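Local coordinates for protein peptide amidase (PDB 1M22) that probably hydrolyses amide bonds as an amidase signature enzyme, using a nucleophile and proton-shuttling partners in its active site, at residues A[392-402]-A[437-445]; A[202-210]-A[465-473]. One frame throughout, in Å; residues are numbered along the deposited sequence.

Interaction 1: A[392-402]-A[437-445]; sequences ARRLAGPEGID and SAAAVAGYP
Tyr-444 OH donates a very short hydrogen bond, 2.5 Å, to Asp-402 OD2, which lies at the edge of the phenol ring and in its plane; carboxylate and ring planes are turned 41° apart. At the opposite end of the contact Arg-393 comes side-on to the carbonyl of Val-441: NE, 2.8 Å from Val-441 O, uses a lone pair in the carbonyl plane, while NH2 reaches the same oxygen from above that plane and also bonds Ser-220 O. The arginine chain, bent at chi2 (41°) and chi3, lets the guanidinium lie with Ala-442 O over one face. The packing between these ends is built on small residues. Ala-442 CB sits 3.6 Å from Gly-397 CA and over the centre of the Tyr-444 ring, two residues on, Ala-396 CB meets Val-441 CG1, and Ile-401 CD1 covers the last turn of the other helix. The segment axes come within 7.8 Å and cross at -121°. A Schellman motif at Gly-443 ends helix 436-442 and turns the chain to Tyr-444. Helix 383-407 lies across that helix. Helix 319-340 touches Ala-392 and Val-441, and beyond Tyr-444 the chain runs on into strand 446-454 of the central sheet.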
ATOM      1  N   ALA A 392      22.345  -3.649  -2.461  1.00 11.50           N
ATOM      2  CA  ALA A 392      21.149  -2.825  -2.328  1.00 10.04           C
ATOM      3  C   ALA A 392      20.696  -2.733  -0.872  1.00  9.70           C
ATOM      4  O   ALA A 392      20.458  -1.643  -0.354  1.00 10.14           O
ATOM      5  CB  ALA A 392      20.027  -3.391  -3.192  1.00 10.72           C
ATOM      6  N   ARG A 393      20.588  -3.886  -0.224  1.00  9.83           N
ATOM      7  CA  ARG A 393      20.167  -3.971   1.170  1.00 11.50           C
ATOM      8  C   ARG A 393      21.118  -3.200   2.090  1.00 11.64           C
ATOM      9  O   ARG A 393      20.685  -2.458   2.976  1.00 10.79           O
ATOM     10  CB  ARG A 393      20.094  -5.454   1.567  1.00 14.86           C
ATOM     11  CG  ARG A 393      19.538  -5.753   2.946  1.00 18.52           C
ATOM     12  CD  ARG A 393      18.345  -4.878   3.278  1.00 20.35           C
ATOM     13  NE  ARG A 393      17.204  -4.983   2.373  1.00 20.84           N
ATOM     14  CZ  ARG A 393      16.293  -5.949   2.414  1.00 20.85           C
ATOM     15  NH1 ARG A 393      16.384  -6.921   3.313  1.00 21.38           N
ATOM     16  NH2 ARG A 393      15.267  -5.919   1.576  1.00 14.75           N
ATOM     17  N   ARG A 394      22.416  -3.366   1.863  1.00 11.64           N
ATOM     18  CA  ARG A 394      23.437  -2.696   2.661  1.00 11.65           C
ATOM     19  C   ARG A 394      23.428  -1.177   2.494  1.00 10.82           C
ATOM     20  O   ARG A 394      23.463  -0.436   3.474  1.00 11.51           O
ATOM     21  CB  ARG A 394      24.819  -3.243   2.289  1.00 13.40           C
ATOM     22  CG  ARG A 394      25.984  -2.519   2.942  1.00 15.08           C
ATOM     23  CD  ARG A 394      27.306  -3.215   2.622  1.00 15.28           C
ATOM     24  NE  ARG A 394      27.557  -3.303   1.185  1.00 18.94           N
ATOM     25  CZ  ARG A 394      27.903  -2.274   0.416  1.00 18.27           C
ATOM     26  NH1 ARG A 394      28.045  -1.066   0.942  1.00 21.75           N
ATOM     27  NH2 ARG A 394      28.104  -2.455  -0.882  1.00 21.25           N
ATOM     28  N   LEU A 395      23.379  -0.719   1.248  1.00 10.35           N
ATOM     29  CA  LEU A 395      23.391   0.709   0.957  1.00 10.76           C
ATOM     30  C   LEU A 395      22.178   1.476   1.472  1.00  9.95           C
ATOM     31  O   LEU A 395      22.310   2.603   1.945  1.00 10.23           O
ATOM     32  CB  LEU A 395      23.520   0.936  -0.551  1.00 12.76           C
ATOM     33  CG  LEU A 395      24.839   0.502  -1.198  1.00 14.12           C
ATOM     34  CD1 LEU A 395      24.714   0.580  -2.707  1.00 15.39           C
ATOM     35  CD2 LEU A 395      25.978   1.383  -0.704  1.00 15.56           C
ATOM     36  N   ALA A 396      21.003   0.864   1.379  1.00  9.99           N
ATOM     37  CA  ALA A 396      19.768   1.510   1.813  1.00  8.50           C
ATOM     38  C   ALA A 396      19.497   1.390   3.308  1.00  8.22           C
ATOM     39  O   ALA A 396      18.924   2.296   3.912  1.00  9.03           O
ATOM     40  CB  ALA A 396      18.589   0.941   1.030  1.00  8.82           C
ATOM     41  N   GLY A 397      19.904   0.271   3.900  1.00  8.07           N
ATOM     42  CA  GLY A 397      19.661   0.058   5.318  1.00  9.39           C
ATOM     43  C   GLY A 397      20.811   0.440   6.234  1.00  9.25           C
ATOM     44  O   GLY A 397      20.919   1.597   6.641  1.00 10.47           O
ATOM     45  N   PRO A 398      21.691  -0.514   6.575  1.00 11.22           N
ATOM     46  CA  PRO A 398      22.832  -0.251   7.457  1.00 12.18           C
ATOM     47  C   PRO A 398      23.638   1.006   7.135  1.00 12.26           C
ATOM     48  O   PRO A 398      23.969   1.783   8.030  1.00 14.47           O
ATOM     49  CB  PRO A 398      23.663  -1.522   7.317  1.00 14.47           C
ATOM     50  CG  PRO A 398      22.617  -2.570   7.168  1.00 14.88           C
ATOM     51  CD  PRO A 398      21.656  -1.934   6.180  1.00 11.72           C
ATOM     52  N   GLU A 399      23.948   1.209   5.860  1.00 11.54           N
ATOM     53  CA  GLU A 399      24.736   2.360   5.446  1.00 12.48           C
ATOM     54  C   GLU A 399      23.901   3.502   4.876  1.00 10.82           C
ATOM     55  O   GLU A 399      24.439   4.483   4.361  1.00 13.67           O
ATOM     56  CB  GLU A 399      25.797   1.907   4.438  1.00 14.00           C
ATOM     57  CG  GLU A 399      26.890   1.052   5.075  1.00 17.77           C
ATOM     58  CD  GLU A 399      27.771   0.342   4.063  1.00 20.36           C
ATOM     59  OE1 GLU A 399      27.975   0.881   2.957  1.00 23.91           O
ATOM     60  OE2 GLU A 399      28.274  -0.755   4.385  1.00 23.66           O
ATOM     61  N   GLY A 400      22.581   3.372   4.989  1.00 10.18           N
ATOM     62  CA  GLY A 400      21.677   4.397   4.497  1.00  9.48           C
ATOM     63  C   GLY A 400      20.819   4.940   5.624  1.00  9.10           C
ATOM     64  O   GLY A 400      21.241   5.825   6.369  1.00  9.78           O
ATOM     65  N   ILE A 401      19.611   4.401   5.759  1.00  8.21           N
ATOM     66  CA  ILE A 401      18.703   4.837   6.809  1.00  7.44           C
ATOM     67  C   ILE A 401      19.330   4.712   8.201  1.00  7.63           C
ATOM     68  O   ILE A 401      19.260   5.644   9.005  1.00  7.98           O
ATOM     69  CB  ILE A 401      17.386   4.024   6.769  1.00  7.48           C
ATOM     70  CG1 ILE A 401      16.552   4.445   5.553  1.00  8.17           C
ATOM     71  CG2 ILE A 401      16.603   4.218   8.068  1.00  7.58           C
ATOM     72  CD1 ILE A 401      15.358   3.540   5.278  1.00 10.15           C
ATOM     73  N   ASP A 402      19.952   3.571   8.487  1.00  7.75           N
ATOM     74  CA  ASP A 402      20.545   3.378   9.806  1.00  7.79           C
ATOM     75  C   ASP A 402      21.702   4.330  10.083  1.00  8.88           C
ATOM     76  O   ASP A 402      21.887   4.771  11.215  1.00  9.77           O
ATOM     77  CB  ASP A 402      21.005   1.931   9.987  1.00  8.83           C
ATOM     78  CG  ASP A 402      19.851   0.950   9.975  1.00 11.82           C
ATOM     79  OD1 ASP A 402      18.764   1.297  10.489  1.00 11.77           O
ATOM     80  OD2 ASP A 402      20.034  -0.171   9.462  1.00 12.97           O
ATOM     81  N   SER A 437      12.264   5.232  -1.482  1.00  8.41           N
ATOM     82  CA  SER A 437      12.945   4.070  -2.037  1.00  8.24           C
ATOM     83  C   SER A 437      13.895   3.450  -1.016  1.00  7.79           C
ATOM     84  O   SER A 437      14.113   2.240  -1.015  1.00  8.43           O
ATOM     85  CB  SER A 437      13.728   4.457  -3.292  1.00  8.87           C
ATOM     86  OG  SER A 437      14.406   3.332  -3.833  1.00 13.93           O
ATOM     87  N   ALA A 438      14.462   4.280  -0.146  1.00  7.56           N
ATOM     88  CA  ALA A 438      15.388   3.785   0.867  1.00  7.60           C
ATOM     89  C   ALA A 438      14.713   2.739   1.752  1.00  7.17           C
ATOM     90  O   ALA A 438      15.268   1.672   1.999  1.00  7.75           O
ATOM     91  CB  ALA A 438      15.906   4.939   1.719  1.00  9.94           C
ATOM     92  N   ALA A 439      13.512   3.044   2.232  1.00  6.89           N
ATOM     93  CA  ALA A 439      12.802   2.100   3.084  1.00  6.69           C
ATOM     94  C   ALA A 439      12.418   0.843   2.307  1.00  5.77           C
ATOM     95  O   ALA A 439      12.530  -0.272   2.815  1.00  6.43           O
ATOM     96  CB  ALA A 439      11.556   2.757   3.674  1.00  7.74           C
ATOM     97  N   ALA A 440      11.967   1.022   1.073  1.00  6.47           N
ATOM     98  CA  ALA A 440      11.578  -0.118   0.255  1.00  6.42           C
ATOM     99  C   ALA A 440      12.746  -1.076   0.011  1.00  6.36           C
ATOM    100  O   ALA A 440      12.612  -2.289   0.172  1.00  7.51           O
ATOM    101  CB  ALA A 440      11.007   0.367  -1.080  1.00  7.52           C
ATOM    102  N   VAL A 441      13.893  -0.525  -0.368  1.00  6.36           N
ATOM    103  CA  VAL A 441      15.064  -1.344  -0.656  1.00  7.16           C
ATOM    104  C   VAL A 441      15.679  -1.955   0.605  1.00  7.64           C
ATOM    105  O   VAL A 441      16.181  -3.079   0.578  1.00  8.87           O
ATOM    106  CB  VAL A 441      16.104  -0.512  -1.437  1.00  7.05           C
ATOM    107  CG1 VAL A 441      17.370  -1.321  -1.678  1.00  9.13           C
ATOM    108  CG2 VAL A 441      15.495  -0.074  -2.769  1.00  8.03           C
ATOM    109  N   ALA A 442      15.627  -1.227   1.715  1.00  7.40           N
ATOM    110  CA  ALA A 442      16.169  -1.730   2.975  1.00  6.73           C
ATOM    111  C   ALA A 442      15.227  -2.746   3.610  1.00  7.10           C
ATOM    112  O   ALA A 442      15.639  -3.522   4.471  1.00  8.92           O
ATOM    113  CB  ALA A 442      16.391  -0.575   3.942  1.00  7.09           C
ATOM    114  N   GLY A 443      13.966  -2.741   3.179  1.00  6.68           N
ATOM    115  CA  GLY A 443      12.976  -3.638   3.755  1.00  7.43           C
ATOM    116  C   GLY A 443      12.525  -3.086   5.098  1.00  5.94           C
ATOM    117  O   GLY A 443      12.045  -3.830   5.959  1.00  7.89           O
ATOM    118  N   TYR A 444      12.681  -1.775   5.268  1.00  6.38           N
ATOM    119  CA  TYR A 444      12.324  -1.078   6.505  1.00  6.06           C
ATOM    120  C   TYR A 444      10.943  -0.436   6.410  1.00  6.09           C
ATOM    121  O   TYR A 444      10.444  -0.175   5.319  1.00  6.09           O
ATOM    122  CB  TYR A 444      13.362   0.002   6.811  1.00  6.25           C
ATOM    123  CG  TYR A 444      14.726  -0.507   7.231  1.00  6.74           C
ATOM    124  CD1 TYR A 444      15.008  -1.875   7.303  1.00  6.55           C
ATOM    125  CD2 TYR A 444      15.739   0.390   7.560  1.00  6.60           C
ATOM    126  CE1 TYR A 444      16.277  -2.329   7.696  1.00  8.41           C
ATOM    127  CE2 TYR A 444      17.002  -0.053   7.949  1.00  7.41           C
ATOM    128  CZ  TYR A 444      17.260  -1.408   8.015  1.00  7.63           C
ATOM    129  OH  TYR A 444      18.508  -1.834   8.414  1.00 10.73           O
ATOM    130  N   PRO A 445      10.320  -0.141   7.559  1.00  5.53           N
ATOM    131  CA  PRO A 445       8.988   0.469   7.550  1.00  5.55           C
ATOM    132  C   PRO A 445       8.922   1.942   7.155  1.00  5.08           C
ATOM    133  O   PRO A 445       9.816   2.733   7.463  1.00  5.98           O
ATOM    134  CB  PRO A 445       8.499   0.235   8.977  1.00  6.84           C
ATOM    135  CG  PRO A 445       9.770   0.390   9.774  1.00  7.52           C
ATOM    136  CD  PRO A 445      10.780  -0.389   8.941  1.00  6.68           C
TER

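Interaction 2: A[202-210]-A[465-473]; sequences LKPTVGLVS and GTAWSEPKL
Thr-205 presents its two branches to different partners: with chi1 at -59°, CG2 stands anti to the backbone N and faces Trp-468, while OG1 lies beside that N, so both polar groups can address one carboxylate oxygen of Glu-470. The glutamate chain, folded at chi2 (83°), brings OE2 to them. Thr-205 N gives a bond of 2.8 Å to Glu-470 OE2, nearly along its C-O axis, and Thr-205 OG1 donates to the same OE2 over 2.6 Å, on the syn side but somewhat out of the carboxylate plane. OG1 in turn accepts from Trp-468 N at 2.8 Å, with an N-H...O angle of 160°. The hydroxyl is therefore fixed as donor and acceptor at once, and it ties the turn before helix 470-484 to the first residue of that helix. Above this network Thr-205 CG2 makes a CH-pi contact, 3.5 Å from the centroid of the six-membered ring of Trp-468 and almost on its normal. Gly-207 and Leu-208 line the edge of the indole, and Leu-208 CD2 packs 3.8 Å from Glu-470 CD. Type II turns shape both sides, Thr-205 to Leu-208 and Thr-466 to Ser-469. The contact joins the loop leaving strand 200-203 to the link between strand 457-464 and helix 470-484, with strand 446-454 lying between those two strands in the sheet.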
ATOM      1  N   LEU A 202       0.849   2.553   4.934  1.00  5.94           N
ATOM      2  CA  LEU A 202       1.923   2.025   5.767  1.00  5.90           C
ATOM      3  C   LEU A 202       2.540   0.784   5.134  1.00  6.25           C
ATOM      4  O   LEU A 202       1.841  -0.202   4.894  1.00  6.17           O
ATOM      5  CB  LEU A 202       1.371   1.688   7.157  1.00  8.33           C
ATOM      6  CG  LEU A 202       2.339   1.378   8.301  1.00 11.31           C
ATOM      7  CD1 LEU A 202       1.561   1.412   9.607  1.00 13.58           C
ATOM      8  CD2 LEU A 202       3.001   0.022   8.107  1.00 11.90           C
ATOM      9  N   LYS A 203       3.838   0.857   4.832  1.00  5.98           N
ATOM     10  CA  LYS A 203       4.583  -0.270   4.267  1.00  6.71           C
ATOM     11  C   LYS A 203       5.424  -0.800   5.419  1.00  6.57           C
ATOM     12  O   LYS A 203       6.398  -0.171   5.833  1.00  7.55           O
ATOM     13  CB  LYS A 203       5.530   0.166   3.148  1.00  8.11           C
ATOM     14  CG  LYS A 203       6.269  -1.019   2.525  1.00  7.75           C
ATOM     15  CD  LYS A 203       7.570  -0.621   1.841  1.00  7.27           C
ATOM     16  CE  LYS A 203       8.690  -0.355   2.843  1.00  6.60           C
ATOM     17  NZ  LYS A 203       9.187  -1.606   3.509  1.00  6.09           N
ATOM     18  N   PRO A 204       5.074  -1.972   5.947  1.00  5.69           N
ATOM     19  CA  PRO A 204       5.868  -2.482   7.064  1.00  5.85           C
ATOM     20  C   PRO A 204       7.221  -3.074   6.710  1.00  6.01           C
ATOM     21  O   PRO A 204       7.618  -3.140   5.541  1.00  6.30           O
ATOM     22  CB  PRO A 204       4.938  -3.514   7.697  1.00  8.84           C
ATOM     23  CG  PRO A 204       4.203  -4.062   6.521  1.00  8.99           C
ATOM     24  CD  PRO A 204       3.911  -2.836   5.670  1.00  5.54           C
ATOM     25  N   THR A 205       7.936  -3.475   7.756  1.00  5.83           N
ATOM     26  CA  THR A 205       9.223  -4.133   7.622  1.00  6.38           C
ATOM     27  C   THR A 205       8.935  -5.426   6.866  1.00  5.58           C
ATOM     28  O   THR A 205       7.911  -6.073   7.107  1.00  5.80           O
ATOM     29  CB  THR A 205       9.785  -4.518   9.008  1.00  6.15           C
ATOM     30  OG1 THR A 205       9.924  -3.344   9.814  1.00  7.04           O
ATOM     31  CG2 THR A 205      11.135  -5.209   8.877  1.00  7.21           C
ATOM     32  N   VAL A 206       9.819  -5.800   5.950  1.00  6.44           N
ATOM     33  CA  VAL A 206       9.625  -7.042   5.213  1.00  6.72           C
ATOM     34  C   VAL A 206       9.732  -8.192   6.210  1.00  6.72           C
ATOM     35  O   VAL A 206      10.760  -8.368   6.868  1.00  9.27           O
ATOM     36  CB  VAL A 206      10.680  -7.200   4.101  1.00  7.06           C
ATOM     37  CG1 VAL A 206      10.600  -8.600   3.502  1.00  8.59           C
ATOM     38  CG2 VAL A 206      10.443  -6.153   3.021  1.00  9.58           C
ATOM     39  N   GLY A 207       8.657  -8.959   6.330  1.00  7.20           N
ATOM     40  CA  GLY A 207       8.645 -10.065   7.267  1.00  8.30           C
ATOM     41  C   GLY A 207       7.584  -9.912   8.341  1.00  6.29           C
ATOM     42  O   GLY A 207       7.261 -10.883   9.025  1.00  8.58           O
ATOM     43  N   LEU A 208       7.039  -8.708   8.506  1.00  7.00           N
ATOM     44  CA  LEU A 208       6.004  -8.503   9.516  1.00  6.34           C
ATOM     45  C   LEU A 208       4.689  -9.128   9.069  1.00  5.89           C
ATOM     46  O   LEU A 208       3.965  -9.711   9.874  1.00  6.65           O
ATOM     47  CB  LEU A 208       5.785  -7.009   9.785  1.00  6.95           C
ATOM     48  CG  LEU A 208       4.726  -6.704  10.858  1.00  5.73           C
ATOM     49  CD1 LEU A 208       5.192  -7.230  12.212  1.00  9.62           C
ATOM     50  CD2 LEU A 208       4.476  -5.201  10.928  1.00  8.91           C
ATOM     51  N   VAL A 209       4.394  -9.001   7.777  1.00  6.01           N
ATOM     52  CA  VAL A 209       3.166  -9.524   7.184  1.00  6.09           C
ATOM     53  C   VAL A 209       3.509 -10.528   6.085  1.00  6.38           C
ATOM     54  O   VAL A 209       4.307 -10.237   5.191  1.00  6.05           O
ATOM     55  CB  VAL A 209       2.319  -8.382   6.573  1.00  5.62           C
ATOM     56  CG1 VAL A 209       1.030  -8.942   5.979  1.00  6.78           C
ATOM     57  CG2 VAL A 209       2.016  -7.330   7.634  1.00  7.15           C
ATOM     58  N   SER A 210       2.895 -11.703   6.140  1.00  5.48           N
ATOM     59  CA  SER A 210       3.171 -12.735   5.151  1.00  5.57           C
ATOM     60  C   SER A 210       2.879 -12.320   3.713  1.00  5.02           C
ATOM     61  O   SER A 210       1.874 -11.666   3.435  1.00  5.65           O
ATOM     62  CB  SER A 210       2.359 -13.987   5.470  1.00  6.33           C
ATOM     63  OG  SER A 210       2.611 -14.995   4.507  1.00  6.89           O
ATOM     64  N   GLY A 465      11.682   4.503   9.364  1.00  5.78           N
ATOM     65  CA  GLY A 465      12.427   4.080  10.537  1.00  6.49           C
ATOM     66  C   GLY A 465      13.212   2.817  10.252  1.00  6.75           C
ATOM     67  O   GLY A 465      13.173   2.294   9.138  1.00  7.46           O
ATOM     68  N   THR A 466      13.929   2.315  11.252  1.00  6.61           N
ATOM     69  CA  THR A 466      14.702   1.098  11.055  1.00  7.75           C
ATOM     70  C   THR A 466      13.782  -0.120  11.166  1.00  7.16           C
ATOM     71  O   THR A 466      12.604   0.001  11.504  1.00  6.82           O
ATOM     72  CB  THR A 466      15.860   0.995  12.076  1.00  8.75           C
ATOM     73  OG1 THR A 466      16.748  -0.057  11.680  1.00 11.03           O
ATOM     74  CG2 THR A 466      15.329   0.708  13.474  1.00  9.86           C
ATOM     75  N   ALA A 467      14.318  -1.298  10.873  1.00  6.62           N
ATOM     76  CA  ALA A 467      13.532  -2.518  10.931  1.00  6.99           C
ATOM     77  C   ALA A 467      12.769  -2.686  12.242  1.00  6.44           C
ATOM     78  O   ALA A 467      13.301  -2.430  13.324  1.00  7.55           O
ATOM     79  CB  ALA A 467      14.434  -3.730  10.699  1.00  8.32           C
ATOM     80  N   TRP A 468      11.511  -3.105  12.121  1.00  6.63           N
ATOM     81  CA  TRP A 468      10.634  -3.385  13.256  1.00  5.89           C
ATOM     82  C   TRP A 468      10.226  -2.188  14.110  1.00  6.30           C
ATOM     83  O   TRP A 468       9.739  -2.363  15.228  1.00  8.67           O
ATOM     84  CB  TRP A 468      11.279  -4.466  14.139  1.00  7.50           C
ATOM     85  CG  TRP A 468      11.874  -5.599  13.339  1.00  8.16           C
ATOM     86  CD1 TRP A 468      13.198  -5.938  13.257  1.00  9.36           C
ATOM     87  CD2 TRP A 468      11.177  -6.500  12.467  1.00  7.87           C
ATOM     88  NE1 TRP A 468      13.366  -6.988  12.386  1.00 10.72           N
ATOM     89  CE2 TRP A 468      12.143  -7.353  11.887  1.00  8.48           C
ATOM     90  CE3 TRP A 468       9.829  -6.668  12.119  1.00  8.71           C
ATOM     91  CZ2 TRP A 468      11.804  -8.362  10.976  1.00  9.45           C
ATOM     92  CZ3 TRP A 468       9.492  -7.672  11.212  1.00 10.48           C
ATOM     93  CH2 TRP A 468      10.479  -8.504  10.652  1.00 10.56           C
ATOM     94  N   SER A 469      10.388  -0.977  13.582  1.00  6.42           N
ATOM     95  CA  SER A 469      10.032   0.224  14.336  1.00  5.87           C
ATOM     96  C   SER A 469       8.594   0.705  14.122  1.00  6.27           C
ATOM     97  O   SER A 469       8.276   1.854  14.431  1.00  7.94           O
ATOM     98  CB  SER A 469      11.006   1.364  14.005  1.00  7.01           C
ATOM     99  OG  SER A 469      10.905   1.766  12.651  1.00  7.44           O
ATOM    100  N   GLU A 470       7.722  -0.165  13.615  1.00  7.10           N
ATOM    101  CA  GLU A 470       6.328   0.220  13.387  1.00  7.09           C
ATOM    102  C   GLU A 470       5.647   0.833  14.611  1.00  6.85           C
ATOM    103  O   GLU A 470       4.929   1.819  14.485  1.00  8.00           O
ATOM    104  CB  GLU A 470       5.491  -0.970  12.907  1.00  7.80           C
ATOM    105  CG  GLU A 470       5.825  -1.472  11.511  1.00  7.34           C
ATOM    106  CD  GLU A 470       7.002  -2.422  11.490  1.00  8.54           C
ATOM    107  OE1 GLU A 470       7.509  -2.802  12.571  1.00  7.94           O
ATOM    108  OE2 GLU A 470       7.409  -2.801  10.381  1.00  8.60           O
ATOM    109  N   PRO A 471       5.848   0.254  15.808  1.00  7.13           N
ATOM    110  CA  PRO A 471       5.192   0.845  16.983  1.00  7.61           C
ATOM    111  C   PRO A 471       5.543   2.322  17.160  1.00  8.46           C
ATOM    112  O   PRO A 471       4.666   3.159  17.386  1.00  9.20           O
ATOM    113  CB  PRO A 471       5.712  -0.012  18.136  1.00  8.37           C
ATOM    114  CG  PRO A 471       5.922  -1.355  17.486  1.00  8.99           C
ATOM    115  CD  PRO A 471       6.570  -0.981  16.171  1.00  7.20           C
ATOM    116  N   LYS A 472       6.828   2.640  17.043  1.00  8.44           N
ATOM    117  CA  LYS A 472       7.296   4.013  17.197  1.00  9.95           C
ATOM    118  C   LYS A 472       6.827   4.907  16.052  1.00  8.25           C
ATOM    119  O   LYS A 472       6.431   6.053  16.270  1.00  8.88           O
ATOM    120  CB  LYS A 472       8.826   4.042  17.275  1.00 14.82           C
ATOM    121  CG  LYS A 472       9.407   5.431  17.493  1.00 20.66           C
ATOM    122  CD  LYS A 472      10.923   5.446  17.335  1.00 25.60           C
ATOM    123  CE  LYS A 472      11.617   4.588  18.379  1.00 26.79           C
ATOM    124  NZ  LYS A 472      13.099   4.631  18.215  1.00 26.75           N
ATOM    125  N   LEU A 473       6.872   4.390  14.828  1.00  7.69           N
ATOM    126  CA  LEU A 473       6.435   5.185  13.687  1.00  8.54           C
ATOM    127  C   LEU A 473       4.959   5.532  13.802  1.00  7.32           C
ATOM    128  O   LEU A 473       4.548   6.639  13.465  1.00  7.58           O
ATOM    129  CB  LEU A 473       6.685   4.442  12.372  1.00 10.30           C
ATOM    130  CG  LEU A 473       8.144   4.295  11.940  1.00 10.98           C
ATOM    131  CD1 LEU A 473       8.196   3.653  10.559  1.00 13.89           C
ATOM    132  CD2 LEU A 473       8.822   5.660  11.910  1.00 11.59           C
TER

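Overall arrangement
The two contacts touch, their centres about 12 Å apart on the same side of the chain's centre. In sequence, 202-210 comes first, then 392-402, 437-445 and finally 465-473, so both halves of interaction 1 fall between those of interaction 2. Two probable hydrogen bonds join them: Lys-203 NZ to Tyr-444 O, and Thr-466 OG1 to Asp-402 OD1. Pro-445 also packs on Thr-205 and Thr-466. Interaction 1 packs helices beside the central sheet, whereas interaction 2 gathers loops at the ends of strands 200-203 and 457-464. Together they connect helix 383-407 to these strand ends. Interaction 2 is nearer the active site, the Pro-204 side chain about 11 Å from that of nucleophile Ser-189; interaction 1 lies away.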